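Local coordinates for genome polyprotein (Rhinovirus C, PDB 6KU8), which probably acts, through its 3C cysteine protease, to cut the viral polyprotein at defined sites, and here holds the inhibitor rupintrivir, at residues R11-R16 with G151-N156; N36-P41 with E84-I89; R137-N142 with N159-H164. One frame throughout, in Å; residues are numbered along the deposited sequence.

Contact 1: R11-R16 with G151-N156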
loop_
_atom_site.group_PDB
_atom_site.type_symbol
_atom_site.label_atom_id
_atom_site.label_comp_id
_atom_site.label_asym_id
_atom_site.label_seq_id
_atom_site.Cartn_x
_atom_site.Cartn_y
_atom_site.Cartn_z
ATOM N N ARG A 11 9.014 -11.541 -0.617
ATOM C CA ARG A 11 10.321 -10.900 -0.734
ATOM C C ARG A 11 10.608 -10.482 -2.172
ATOM O O ARG A 11 11.110 -9.377 -2.419
ATOM C CB ARG A 11 11.426 -11.829 -0.220
ATOM C CG ARG A 11 12.816 -11.372 -0.619
ATOM C CD ARG A 11 13.905 -11.936 0.282
ATOM N NE ARG A 11 14.115 -11.111 1.475
ATOM C CZ ARG A 11 15.045 -11.351 2.398
ATOM N NH1 ARG A 11 15.857 -12.393 2.267
ATOM N NH2 ARG A 11 15.168 -10.549 3.452
ATOM N N ALA A 12 10.320 -11.358 -3.138
ATOM C CA ALA A 12 10.555 -10.993 -4.533
ATOM C C ALA A 12 9.701 -9.795 -4.937
ATOM O O ALA A 12 10.145 -8.935 -5.710
ATOM C CB ALA A 12 10.284 -12.188 -5.442
ATOM N N LEU A 13 8.475 -9.721 -4.417
ATOM C CA LEU A 13 7.616 -8.566 -4.682
ATOM C C LEU A 13 8.262 -7.276 -4.192
ATOM O O LEU A 13 8.362 -6.288 -4.936
ATOM C CB LEU A 13 6.247 -8.768 -4.012
ATOM C CG LEU A 13 5.254 -7.607 -4.202
ATOM C CD1 LEU A 13 4.978 -7.383 -5.665
ATOM C CD2 LEU A 13 3.949 -7.860 -3.435
ATOM N N ILE A 14 8.710 -7.262 -2.936
ATOM C CA ILE A 14 9.369 -6.071 -2.399
ATOM C C ILE A 14 10.571 -5.689 -3.262
ATOM O O ILE A 14 10.730 -4.526 -3.656
ATOM C CB ILE A 14 9.780 -6.298 -0.930
ATOM C CG1 ILE A 14 8.567 -6.661 -0.061
ATOM C CG2 ILE A 14 10.491 -5.062 -0.364
ATOM C CD1 ILE A 14 7.489 -5.575 0.019
ATOM N N LYS A 15 11.448 -6.659 -3.550
ATOM C CA LYS A 15 12.668 -6.364 -4.302
ATOM C C LYS A 15 12.366 -5.844 -5.704
ATOM O O LYS A 15 13.072 -4.962 -6.215
ATOM C CB LYS A 15 13.546 -7.613 -4.398
ATOM C CG LYS A 15 14.190 -8.016 -3.070
ATOM C CD LYS A 15 15.711 -8.163 -3.202
ATOM C CE LYS A 15 16.093 -9.195 -4.266
ATOM N NZ LYS A 15 17.547 -9.579 -4.216
ATOM N N ARG A 16 11.341 -6.394 -6.355
ATOM C CA ARG A 16 11.119 -6.093 -7.768
ATOM C C ARG A 16 10.282 -4.830 -7.954
ATOM O O ARG A 16 10.539 -4.048 -8.876
ATOM C CB ARG A 16 10.447 -7.281 -8.459
ATOM C CG ARG A 16 10.002 -7.024 -9.924
ATOM C CD ARG A 16 11.197 -6.667 -10.844
ATOM N NE ARG A 16 10.843 -6.465 -12.257
ATOM C CZ ARG A 16 10.325 -5.338 -12.754
ATOM N NH1 ARG A 16 10.068 -4.303 -11.957
ATOM N NH2 ARG A 16 10.046 -5.243 -14.051
ATOM N N GLY A 151 2.278 1.988 3.792
ATOM C CA GLY A 151 2.616 1.541 2.469
ATOM C C GLY A 151 3.057 0.104 2.408
ATOM O O GLY A 151 3.013 -0.495 1.329
ATOM N N GLY A 152 3.456 -0.484 3.535
ATOM C CA GLY A 152 3.834 -1.882 3.547
ATOM C C GLY A 152 2.790 -2.715 2.832
ATOM O O GLY A 152 1.598 -2.417 2.918
ATOM N N VAL A 153 3.210 -3.746 2.164
ATOM C CA VAL A 153 2.328 -4.623 1.456
ATOM C C VAL A 153 1.740 -5.712 2.369
ATOM O O VAL A 153 2.433 -6.273 3.139
ATOM C CB VAL A 153 3.040 -5.310 0.279
ATOM C CG1 VAL A 153 2.057 -6.089 -0.532
ATOM C CG2 VAL A 153 3.795 -4.339 -0.604
ATOM N N ILE A 154 0.445 -5.949 2.279
ATOM C CA ILE A 154 -0.199 -7.028 2.997
ATOM C C ILE A 154 -0.424 -8.114 1.944
ATOM O O ILE A 154 -1.216 -7.937 1.065
ATOM C CB ILE A 154 -1.519 -6.621 3.643
ATOM C CG1 ILE A 154 -1.351 -5.446 4.603
ATOM C CG2 ILE A 154 -2.180 -7.822 4.285
ATOM C CD1 ILE A 154 -0.403 -5.627 5.717
ATOM N N ALA A 155 0.292 -9.216 2.089
ATOM C CA ALA A 155 0.272 -10.298 1.128
ATOM C C ALA A 155 0.846 -11.627 1.562
ATOM O O ALA A 155 1.431 -11.723 2.604
ATOM C CB ALA A 155 1.061 -9.878 -0.085
ATOM N N ASN A 156 0.589 -12.639 0.745
ATOM C CA ASN A 156 1.260 -13.931 0.875
ATOM C C ASN A 156 1.363 -14.507 -0.533
ATOM O O ASN A 156 1.053 -13.822 -1.507
ATOM C CB ASN A 156 0.532 -14.838 1.882
ATOM C CG ASN A 156 -0.891 -15.191 1.450
ATOM O OD1 ASN A 156 -1.246 -15.077 0.278
ATOM N ND2 ASN A 156 -1.708 -15.620 2.405
#

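Contact 2: N36-P41 with E84-I89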
loop_
_atom_site.group_PDB
_atom_site.type_symbol
_atom_site.label_atom_id
_atom_site.label_comp_id
_atom_site.label_asym_id
_atom_site.label_seq_id
_atom_site.Cartn_x
_atom_site.Cartn_y
_atom_site.Cartn_z
ATOM N N ASN A 36 3.933 2.297 -15.462
ATOM C CA ASN A 36 4.514 3.341 -14.626
ATOM C C ASN A 36 3.584 3.737 -13.487
ATOM O O ASN A 36 3.683 4.854 -12.977
ATOM C CB ASN A 36 4.859 4.557 -15.486
ATOM C CG ASN A 36 3.639 5.141 -16.177
ATOM O OD1 ASN A 36 2.710 4.420 -16.539
ATOM N ND2 ASN A 36 3.620 6.463 -16.335
ATOM N N CYS A 37 2.669 2.851 -13.089
ATOM C CA CYS A 37 1.642 3.171 -12.102
ATOM C C CYS A 37 1.971 2.504 -10.770
ATOM O O CYS A 37 2.100 1.276 -10.705
ATOM C CB CYS A 37 0.263 2.725 -12.583
ATOM S SG CYS A 37 -1.053 3.050 -11.379
ATOM N N ALA A 38 2.080 3.310 -9.716
ATOM C CA ALA A 38 2.359 2.833 -8.368
ATOM C C ALA A 38 1.257 3.273 -7.415
ATOM O O ALA A 38 0.444 4.151 -7.709
ATOM C CB ALA A 38 3.713 3.335 -7.839
ATOM N N VAL A 39 1.258 2.657 -6.245
ATOM C CA VAL A 39 0.313 2.968 -5.189
ATOM C C VAL A 39 1.090 3.496 -3.987
ATOM O O VAL A 39 2.193 3.025 -3.685
ATOM C CB VAL A 39 -0.520 1.711 -4.871
ATOM C CG1 VAL A 39 -0.350 1.227 -3.456
ATOM C CG2 VAL A 39 -1.957 1.909 -5.276
ATOM N N VAL A 40 0.551 4.542 -3.366
ATOM C CA VAL A 40 1.081 5.091 -2.118
ATOM C C VAL A 40 -0.078 5.461 -1.220
ATOM O O VAL A 40 -1.197 5.731 -1.687
ATOM C CB VAL A 40 1.945 6.339 -2.365
ATOM C CG1 VAL A 40 3.170 6.003 -3.204
ATOM C CG2 VAL A 40 1.116 7.419 -3.076
ATOM N N PRO A 41 0.153 5.519 0.080
ATOM C CA PRO A 41 -0.919 5.968 0.969
ATOM C C PRO A 41 -1.253 7.432 0.699
ATOM O O PRO A 41 -0.367 8.265 0.491
ATOM C CB PRO A 41 -0.337 5.745 2.371
ATOM C CG PRO A 41 0.778 4.684 2.143
ATOM C CD PRO A 41 1.354 5.101 0.834
ATOM N N GLU A 84 11.268 2.798 -16.604
ATOM C CA GLU A 84 11.037 1.463 -16.077
ATOM C C GLU A 84 9.555 1.115 -16.074
ATOM O O GLU A 84 8.693 1.965 -15.831
ATOM C CB GLU A 84 11.593 1.338 -14.657
ATOM C CG GLU A 84 11.259 -0.014 -14.041
ATOM C CD GLU A 84 11.570 -0.092 -12.568
ATOM O OE1 GLU A 84 11.308 -1.167 -11.974
ATOM O OE2 GLU A 84 12.064 0.917 -12.003
ATOM N N LYS A 85 9.270 -0.156 -16.335
ATOM C CA LYS A 85 7.942 -0.733 -16.204
ATOM C C LYS A 85 7.921 -1.668 -15.005
ATOM O O LYS A 85 8.743 -2.588 -14.905
ATOM C CB LYS A 85 7.545 -1.509 -17.462
ATOM C CG LYS A 85 7.690 -0.730 -18.762
ATOM C CD LYS A 85 6.395 -0.017 -19.139
ATOM C CE LYS A 85 6.487 0.619 -20.520
ATOM N NZ LYS A 85 7.562 1.662 -20.574
ATOM N N PHE A 86 6.979 -1.439 -14.104
ATOM C CA PHE A 86 6.792 -2.367 -13.006
ATOM C C PHE A 86 6.380 -3.733 -13.550
ATOM O O PHE A 86 5.696 -3.838 -14.574
ATOM C CB PHE A 86 5.739 -1.822 -12.035
ATOM C CG PHE A 86 6.130 -0.501 -11.392
ATOM C CD1 PHE A 86 7.301 -0.391 -10.652
ATOM C CD2 PHE A 86 5.329 0.621 -11.535
ATOM C CE1 PHE A 86 7.674 0.821 -10.062
ATOM C CE2 PHE A 86 5.686 1.835 -10.956
ATOM C CZ PHE A 86 6.861 1.940 -10.216
ATOM N N ARG A 87 6.833 -4.783 -12.881
ATOM C CA ARG A 87 6.250 -6.099 -13.090
ATOM C C ARG A 87 4.752 -6.035 -12.827
ATOM O O ARG A 87 4.314 -5.562 -11.775
ATOM C CB ARG A 87 6.922 -7.105 -12.164
ATOM C CG ARG A 87 6.350 -8.502 -12.203
ATOM C CD ARG A 87 7.119 -9.351 -11.217
ATOM N NE ARG A 87 6.298 -10.390 -10.596
ATOM C CZ ARG A 87 6.427 -10.782 -9.329
ATOM N NH1 ARG A 87 5.646 -11.744 -8.858
ATOM N NH2 ARG A 87 7.326 -10.201 -8.527
ATOM N N ASP A 88 3.965 -6.483 -13.801
ATOM C CA ASP A 88 2.514 -6.384 -13.694
ATOM C C ASP A 88 2.012 -7.403 -12.682
ATOM O O ASP A 88 1.943 -8.593 -12.982
ATOM C CB ASP A 88 1.858 -6.610 -15.052
ATOM C CG ASP A 88 0.360 -6.405 -15.008
ATOM O OD1 ASP A 88 -0.187 -6.142 -13.912
ATOM O OD2 ASP A 88 -0.281 -6.518 -16.072
ATOM N N ILE A 89 1.618 -6.947 -11.494
ATOM C CA ILE A 89 1.173 -7.863 -10.444
ATOM C C ILE A 89 -0.348 -7.894 -10.315
ATOM O O ILE A 89 -0.877 -8.467 -9.354
ATOM C CB ILE A 89 1.840 -7.504 -9.110
ATOM C CG1 ILE A 89 1.545 -6.029 -8.789
ATOM C CG2 ILE A 89 3.330 -7.763 -9.220
ATOM C CD1 ILE A 89 1.587 -5.648 -7.315
#

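Contact 3: R137-N142 with N159-H164. With AG7 (4-{2-(4-fluoro-benzyl)-6-methyl-5-[(5-methyl-isoxazole-3-carbonyl)-amino]-4-oxo-heptanoylamino}-5-(2-oxo-pyrrolidin-3-yl)-pentanoic acid ethyl ester), chain B.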
loop_
_atom_site.group_PDB
_atom_site.type_symbol
_atom_site.label_atom_id
_atom_site.label_comp_id
_atom_site.label_asym_id
_atom_site.label_seq_id
_atom_site.Cartn_x
_atom_site.Cartn_y
_atom_site.Cartn_z
ATOM N N ARG A 137 -13.400 0.749 3.007
ATOM C CA ARG A 137 -12.837 -0.454 2.388
ATOM C C ARG A 137 -11.549 -0.911 3.070
ATOM O O ARG A 137 -10.615 -1.379 2.414
ATOM C CB ARG A 137 -12.600 -0.235 0.897
ATOM C CG ARG A 137 -13.878 0.137 0.116
ATOM C CD ARG A 137 -13.597 0.342 -1.364
ATOM N NE ARG A 137 -14.825 0.586 -2.113
ATOM C CZ ARG A 137 -14.878 1.079 -3.346
ATOM N NH1 ARG A 137 -13.763 1.375 -4.000
ATOM N NH2 ARG A 137 -16.060 1.289 -3.921
ATOM N N LEU A 138 -11.499 -0.793 4.393
ATOM C CA LEU A 138 -10.335 -1.233 5.153
ATOM C C LEU A 138 -10.429 -2.718 5.474
ATOM O O LEU A 138 -11.519 -3.243 5.719
ATOM C CB LEU A 138 -10.209 -0.441 6.452
ATOM C CG LEU A 138 -9.759 1.004 6.257
ATOM C CD1 LEU A 138 -9.869 1.726 7.591
ATOM C CD2 LEU A 138 -8.331 1.032 5.707
ATOM N N LEU A 139 -9.274 -3.387 5.457
ATOM C CA LEU A 139 -9.102 -4.727 6.004
ATOM C C LEU A 139 -8.350 -4.589 7.331
ATOM O O LEU A 139 -7.455 -3.749 7.450
ATOM C CB LEU A 139 -8.328 -5.624 5.027
ATOM C CG LEU A 139 -8.777 -5.631 3.558
ATOM C CD1 LEU A 139 -7.882 -6.526 2.684
ATOM C CD2 LEU A 139 -10.237 -6.041 3.475
ATOM N N LYS A 140 -8.736 -5.377 8.342
ATOM C CA LYS A 140 -8.139 -5.246 9.668
ATOM C C LYS A 140 -7.388 -6.515 10.046
ATOM O O LYS A 140 -7.806 -7.626 9.704
ATOM C CB LYS A 140 -9.198 -4.934 10.739
ATOM C CG LYS A 140 -8.596 -4.562 12.118
ATOM C CD LYS A 140 -9.007 -5.491 13.250
ATOM C CE LYS A 140 -9.359 -6.876 12.789
ATOM N NZ LYS A 140 -10.047 -7.669 13.856
ATOM N N TYR A 141 -6.256 -6.344 10.745
ATOM C CA TYR A 141 -5.487 -7.481 11.230
ATOM C C TYR A 141 -5.099 -7.237 12.683
ATOM O O TYR A 141 -4.786 -6.106 13.074
ATOM C CB TYR A 141 -4.230 -7.759 10.356
ATOM C CG TYR A 141 -3.765 -6.560 9.538
ATOM C CD1 TYR A 141 -2.656 -5.814 9.912
ATOM C CD2 TYR A 141 -4.448 -6.179 8.394
ATOM C CE1 TYR A 141 -2.246 -4.706 9.162
ATOM C CE2 TYR A 141 -4.059 -5.080 7.652
ATOM C CZ TYR A 141 -2.961 -4.349 8.038
ATOM O OH TYR A 141 -2.573 -3.266 7.288
ATOM N N ASN A 142 -5.146 -8.304 13.485
ATOM C CA ASN A 142 -4.803 -8.230 14.909
ATOM C C ASN A 142 -3.288 -8.341 15.062
ATOM O O ASN A 142 -2.741 -9.371 15.452
ATOM C CB ASN A 142 -5.523 -9.321 15.696
ATOM C CG ASN A 142 -7.041 -9.193 15.617
ATOM O OD1 ASN A 142 -7.584 -8.087 15.680
ATOM N ND2 ASN A 142 -7.729 -10.317 15.470
ATOM N N ASN A 159 -1.173 -13.641 -3.440
ATOM C CA ASN A 159 -2.301 -12.795 -3.051
ATOM C C ASN A 159 -1.772 -11.461 -2.535
ATOM O O ASN A 159 -1.121 -11.416 -1.486
ATOM C CB ASN A 159 -3.153 -13.478 -1.982
ATOM C CG ASN A 159 -3.646 -14.849 -2.404
ATOM O OD1 ASN A 159 -4.284 -14.985 -3.430
ATOM N ND2 ASN A 159 -3.382 -15.863 -1.582
ATOM N N ILE A 160 -2.041 -10.381 -3.255
ATOM C CA ILE A 160 -1.548 -9.049 -2.886
ATOM C C ILE A 160 -2.780 -8.210 -2.567
ATOM O O ILE A 160 -3.509 -7.790 -3.473
ATOM C CB ILE A 160 -0.691 -8.412 -3.992
ATOM C CG1 ILE A 160 0.475 -9.338 -4.386
ATOM C CG2 ILE A 160 -0.155 -7.040 -3.523
ATOM C CD1 ILE A 160 1.202 -8.896 -5.643
ATOM N N VAL A 161 -3.008 -7.964 -1.284
ATOM C CA VAL A 161 -4.357 -7.764 -0.792
ATOM C C VAL A 161 -4.593 -6.383 -0.192
ATOM O O VAL A 161 -5.750 -5.925 -0.169
ATOM C CB VAL A 161 -4.666 -8.893 0.216
ATOM C CG1 VAL A 161 -4.985 -8.405 1.612
ATOM C CG2 VAL A 161 -5.664 -9.892 -0.359
ATOM N N ALA A 162 -3.557 -5.671 0.246
ATOM C CA ALA A 162 -3.744 -4.337 0.813
ATOM C C ALA A 162 -2.389 -3.657 0.941
ATOM O O ALA A 162 -1.347 -4.300 0.829
ATOM C CB ALA A 162 -4.438 -4.390 2.186
ATOM N N ILE A 163 -2.417 -2.335 1.141
ATOM C CA ILE A 163 -1.268 -1.602 1.657
ATOM C C ILE A 163 -1.622 -1.093 3.050
ATOM O O ILE A 163 -2.763 -0.689 3.313
ATOM C CB ILE A 163 -0.829 -0.451 0.726
ATOM C CG1 ILE A 163 -1.941 0.607 0.624
ATOM C CG2 ILE A 163 -0.370 -1.033 -0.641
ATOM C CD1 ILE A 163 -1.509 1.899 -0.077
ATOM N N HIS A 164 -0.645 -1.139 3.943
ATOM C CA HIS A 164 -0.870 -0.751 5.323
ATOM C C HIS A 164 -1.059 0.756 5.423
ATOM O O HIS A 164 -0.258 1.520 4.873
ATOM C CB HIS A 164 0.310 -1.174 6.193
ATOM C CG HIS A 164 0.082 -0.886 7.633
ATOM N ND1 HIS A 164 -0.834 -1.589 8.382
ATOM C CD2 HIS A 164 0.566 0.087 8.439
ATOM C CE1 HIS A 164 -0.867 -1.096 9.606
ATOM N NE2 HIS A 164 -0.036 -0.071 9.663
HETATM C C01 AG7 B . -3.065 6.678 12.187
HETATM C C02 AG7 B . -2.566 7.747 11.230
HETATM O O03 AG7 B . -2.751 5.522 12.169
HETATM C C04 AG7 B . -1.957 7.219 9.938
HETATM C C05 AG7 B . -1.947 8.438 9.032
HETATM C C06 AG7 B . -3.337 8.672 8.420
HETATM C C07 AG7 B . -4.001 7.632 7.790
HETATM C C08 AG7 B . -5.255 7.838 7.238
HETATM C C09 AG7 B . -5.859 9.088 7.315
HETATM C C10 AG7 B . -5.199 10.133 7.946
HETATM C C11 AG7 B . -3.941 9.927 8.499
HETATM N N12 AG7 B . -0.010 5.469 9.788
HETATM C C13 AG7 B . 1.308 5.060 10.304
HETATM C C14 AG7 B . 1.089 3.636 10.788
HETATM C C15 AG7 B . 0.262 3.644 12.130
HETATM C C16 AG7 B . 0.374 2.181 12.802
HETATM N N17 AG7 B . 0.491 2.332 14.112
HETATM O O18 AG7 B . 0.346 1.155 12.210
HETATM C C19 AG7 B . 2.548 5.163 9.407
HETATM C C20 AG7 B . 2.421 6.339 8.426
HETATM C C21 AG7 B . 3.239 7.368 9.173
HETATM O O22 AG7 B . 2.866 8.709 9.194
HETATM O O23 AG7 B . 4.182 6.980 9.772
HETATM C C47 AG7 B . -0.575 6.695 10.324
HETATM O O48 AG7 B . 0.065 7.301 11.115
HETATM C C50 AG7 B . 3.730 9.467 9.985
HETATM C C53 AG7 B . 3.490 10.944 9.675
HETATM C C57 AG7 B . -4.027 7.284 13.191
HETATM N N58 AG7 B . -4.643 6.255 13.936
HETATM C C59 AG7 B . -5.993 6.444 14.341
HETATM O O60 AG7 B . -6.685 7.385 14.107
HETATM C C78 AG7 B . -3.282 8.168 14.193
HETATM C C81 AG7 B . -4.221 8.972 15.102
HETATM F F1 AG7 B . -7.101 9.281 6.771
HETATM C C82 AG7 B . -2.346 7.294 15.035
HETATM C C83 AG7 B . 0.490 3.812 14.454
HETATM C C84 AG7 B . 0.747 4.508 13.037
HETATM C C1 AG7 B . -6.407 5.270 15.145
#

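Contact 1: R11-R16 with G151-N156
The 2.9 Å backbone bond from Arg16 N to Ala12 O ties a turn of helix 8-17, the turn that presents Leu13 and Ile14 to Val153. In this way the N-terminal helix of the 3C protease is laid against the C-terminal β-barrel, on strand 153-156 of a chymotrypsin-like fold. No hydrogen bond passes between the two segments, and the contact consists of methyl groups meeting methyl groups.

Val153 points at the helix and spends one branch on each partner. CG1, which lies opposite the backbone N (chi1 -173°), meets the CD2 methyl of Leu13 at 3.9 Å, the two side chains running at a slant to one another. The other branch, CG2, takes the CD1 methyl of Ile14, also at 3.9 Å, and there the side chains pass in opposite directions. The CB of Leu13 points toward the strand, whereas Ile14 leaves the helix flank and must reach across with its terminal methyl. Only 116 Å² is buried between the segments, so neighbouring parts of the fold complete the packing: Ile160 touches both Leu13 and Val153, Ile14 also touches Ala106, and Val153 touches Leu31 of strand 26-34. The backbones stay apart: the closest alpha carbons, Ile14 CA and Val153 CA, are 8.2 Å from each other.

Contact 2: N36-P41 with E84-I89
Phe86 drives its ring against the backbone of strand 37-41, and this one side chain carries nearly the whole tight part of the contact. Its CB points at the strand, and CG stands opposite the carbonyl carbon (chi1 -62°), which brings the ring against the start of the strand. The CD2-CE2 side does the touching. Cys37 O comes to 3.4 Å from Phe86 CD2, and Asn36 C lies 3.8 Å from Phe86 CE2; both approach the ring obliquely. Cys37 N, by contrast, sits at the ring edge, in its plane, 3.8 Å from Phe86 CD2. Farther along the strand the methyl of Ala38 closes on the same corner of the ring, with Ala38 CB 4.0 Å from Phe86 CE2, the sole apolar side-chain pair between the segments. The CB of Cys37 points away, and this residue meets the ring through its peptide atoms. Met30 and Asn17 also touch the phenylalanine, which is buried.

Toward solvent the fit slackens. The chains are nearest at Asn36 CA and Lys85 CA, 5.6 Å apart, yet Asn36 CB points away from the loop, and its ND2 bonds Leu80 O in the adjoining strand 75-80. Lys85 is exposed, and its side chain makes no close contact with 36-41. Bonds to the loop's backbone hold this side: Phe86 pairs with Asp35 through backbone atoms, and the Arg16 side chain, from the N-terminal helix, donates NH2 to Lys85 O. Here the connection between the two barrels of the chymotrypsin-like fold lies against strand 37-41 of the first, with Phe86 buried at the join.

Contact 3: R137-N142 with N159-H164
The S1 pocket of the 3C protease, which in this family receives the glutamine side chain before the cut, is built here around His164 and the tyrosine behind it. His164 NE2 donates to O18 of the inhibitor's lactam, the glutamine mimic, over 2.9 Å and nearly straight, with an N-H...O angle of 165°. On the other side of the imidazole, His164 ND1 and Tyr141 OH share a hydrogen bond of 2.7 Å. The hydroxyl lies near the imidazole plane and ND1 in the plane of the phenol, and the rings meet rim to rim, their planes turned 51° apart. His164 reaches this position with CG opposite the backbone N (chi1 -176°), and the tyrosine acts as a second-shell residue that would fix the rotation of the imidazole. Thr145 OG1 also binds the inhibitor.

Farther along, Leu139 makes the apolar part of the contact. Its CD1 methyl rests 3.6 Å from Val161 CG1, the side chains crossing at about a right angle, and 4.1 Å from Ala162 CB. Val161 and Ala162 both face Ile154, forming a classic β-bulge in strand 159-167. Strand 138-141 runs almost perpendicular to strand 159-164, the two facing each other in the C-terminal barrel with axes 8.3 Å apart at closest approach; strand 115-130 lies beside the former, strand 153-156 beside the latter, and strand 172-176 pairs with both.

How the contacts relate
Contacts 1 and 3 share a sheet, because strands 153-156 and 159-167 are neighbours: Gly152 O and His164 N are 2.8 Å apart, as are Gly151 N and His164 O, which ties the turn at 151-152 to the S1 histidine. Contact 2 lies at the other barrel and the loop leaving it, about 18 Å from contact 3 between centres, yet Val39 CG1 still packs 3.6 Å from Ile163 CG2 where the barrels meet. Contacts 1 and 2 also touch, Gly151 N lying 3.5 Å from Pro41 CG. Only contact 3 touches the inhibitor; the nearest atoms of the Val153 side chain, in contact 1, and the inhibitor are about 14 Å apart.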